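Local coordinates for yeast Cdc13 OB4 (PDB 3RMH), which forms the C-terminal OB-fold dimerization domain of the telomere protein Cdc13, whose dimerization assists binding of DNA, at the interface of chains A and B. Numbering follows the deposited sequence. Chains: chain A/B, Yeast Cdc13 OB4.

The interface of chains A and B. Residues chain A 23, 25, 108, 113, 115; chain B 61-63.
B:Tyr61 inserts its side chain between A:Arg113 and A:Leu25, and the 96 Å² it loses to chain A exceeds the burial of every other residue described here. A:Arg113 lays its guanidinium over one ring face, NH2 standing 4.0 Å from the ring centroid. The two planes are 31° apart and NH2 is displaced toward the rim, so the cation-pi contact is tilted and off-centre. Bends at chi2 (57°) and chi3 fold the arginine chain back over the ring. A:Leu25 lies over the other face near its rim, CD1 3.8 Å from B:Tyr61 CE2, so the ring is held between guanidinium and leucine. A:Ile115 crosses the tyrosine side chain at about a right angle, CG1 lying 3.5 Å from B:Tyr61 CB. A:Pro108 also borders the ring, but it is poorly ordered and its short approach carries little weight.

Beside this packed ring, two backbone hydrogen bonds join the chains and would set their local register. B:Val62 N donates to A:Arg113 O over 2.8 Å, nearly in line with the carbonyl. A:Ile115 N returns a bond to B:Val62 O at 3.0 Å, straight at the hydrogen (178°) although the donor is tilted from the carbonyl plane. A:Arg113 thus grips chain B through both its main chain and its guanidinium.

The A:Gln23 end is looser: OE1 of its side-chain amide comes no nearer to B:Pro63 than 3.8 Å, at CD, and no hydrogen bond links the pair.

All eight residues lie in loops. B:Tyr61 to B:Pro63 precede the 3-10 helix 64-66, while A:Arg113 and A:Ile115 lead into strand 116-119; two-fold symmetry repeats the contact with the chains exchanged, within the OB4 dimer.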
loop_
_atom_site.group_PDB
_atom_site.type_symbol
_atom_site.label_atom_id
_atom_site.label_comp_id
_atom_site.label_asym_id
_atom_site.label_seq_id
_atom_site.Cartn_x
_atom_site.Cartn_y
_atom_site.Cartn_z
ATOM N N GLN A 23 0.067 -2.784 -16.403
ATOM C CA GLN A 23 -0.000 -1.341 -16.642
ATOM C C GLN A 23 -1.387 -0.867 -17.079
ATOM O O GLN A 23 -1.766 0.285 -16.857
ATOM C CB GLN A 23 1.013 -0.941 -17.720
ATOM C CG GLN A 23 2.464 -1.222 -17.373
ATOM C CD GLN A 23 3.201 0.013 -16.883
ATOM O OE1 GLN A 23 2.616 1.090 -16.755
ATOM N NE2 GLN A 23 4.491 -0.137 -16.609
ATOM N N LEU A 25 -5.748 -1.543 -17.862
ATOM C CA LEU A 25 -6.968 -2.247 -17.518
ATOM C C LEU A 25 -7.127 -3.449 -18.441
ATOM O O LEU A 25 -6.860 -3.354 -19.647
ATOM C CB LEU A 25 -8.180 -1.324 -17.642
ATOM C CG LEU A 25 -8.233 -0.165 -16.647
ATOM C CD1 LEU A 25 -9.484 0.668 -16.879
ATOM C CD2 LEU A 25 -8.189 -0.688 -15.216
ATOM N N PRO A 108 -11.246 0.967 -12.548
ATOM C CA PRO A 108 -10.740 2.091 -13.335
ATOM C C PRO A 108 -9.336 2.577 -12.920
ATOM O O PRO A 108 -8.410 2.212 -13.643
ATOM C CB PRO A 108 -11.849 3.141 -13.175
ATOM C CG PRO A 108 -13.133 2.292 -12.904
ATOM C CD PRO A 108 -12.702 0.845 -12.715
ATOM N N ARG A 113 -6.519 7.648 -11.215
ATOM C CA ARG A 113 -5.401 7.324 -12.101
ATOM C C ARG A 113 -4.567 6.133 -11.587
ATOM O O ARG A 113 -3.755 5.572 -12.318
ATOM C CB ARG A 113 -4.516 8.542 -12.353
ATOM C CG ARG A 113 -4.338 8.851 -13.838
ATOM C CD ARG A 113 -5.683 9.054 -14.538
ATOM N NE ARG A 113 -5.677 8.509 -15.895
ATOM C CZ ARG A 113 -6.753 8.023 -16.511
ATOM N NH1 ARG A 113 -7.927 8.015 -15.894
ATOM N NH2 ARG A 113 -6.654 7.541 -17.744
ATOM N N ILE A 115 -4.428 2.242 -10.443
ATOM C CA ILE A 115 -5.179 1.008 -10.612
ATOM C C ILE A 115 -5.424 0.381 -9.255
ATOM O O ILE A 115 -4.513 0.262 -8.442
ATOM C CB ILE A 115 -4.439 -0.002 -11.496
ATOM C CG1 ILE A 115 -4.428 0.495 -12.944
ATOM C CG2 ILE A 115 -5.132 -1.362 -11.433
ATOM C CD1 ILE A 115 -3.525 -0.292 -13.852
ATOM N N TYR B 61 -2.725 4.682 -16.727
ATOM C CA TYR B 61 -2.918 4.395 -15.311
ATOM C C TYR B 61 -1.585 4.021 -14.662
ATOM O O TYR B 61 -0.655 3.588 -15.345
ATOM C CB TYR B 61 -3.914 3.235 -15.124
ATOM C CG TYR B 61 -5.298 3.548 -15.627
ATOM C CD1 TYR B 61 -6.207 4.229 -14.828
ATOM C CD2 TYR B 61 -5.691 3.183 -16.910
ATOM C CE1 TYR B 61 -7.470 4.534 -15.287
ATOM C CE2 TYR B 61 -6.957 3.481 -17.380
ATOM C CZ TYR B 61 -7.841 4.158 -16.562
ATOM O OH TYR B 61 -9.103 4.461 -17.014
ATOM N N VAL B 62 -1.491 4.188 -13.350
ATOM C CA VAL B 62 -0.301 3.726 -12.625
ATOM C C VAL B 62 -0.577 2.421 -11.864
ATOM O O VAL B 62 -1.479 2.343 -11.022
ATOM C CB VAL B 62 0.250 4.798 -11.658
ATOM C CG1 VAL B 62 -0.803 5.192 -10.657
ATOM C CG2 VAL B 62 1.496 4.294 -10.939
ATOM N N PRO B 63 0.201 1.377 -12.168
ATOM C CA PRO B 63 -0.019 0.104 -11.474
ATOM C C PRO B 63 0.606 0.144 -10.085
ATOM O O PRO B 63 1.497 0.964 -9.827
ATOM C CB PRO B 63 0.714 -0.898 -12.363
ATOM C CG PRO B 63 1.822 -0.098 -12.972
ATOM C CD PRO B 63 1.237 1.274 -13.210
#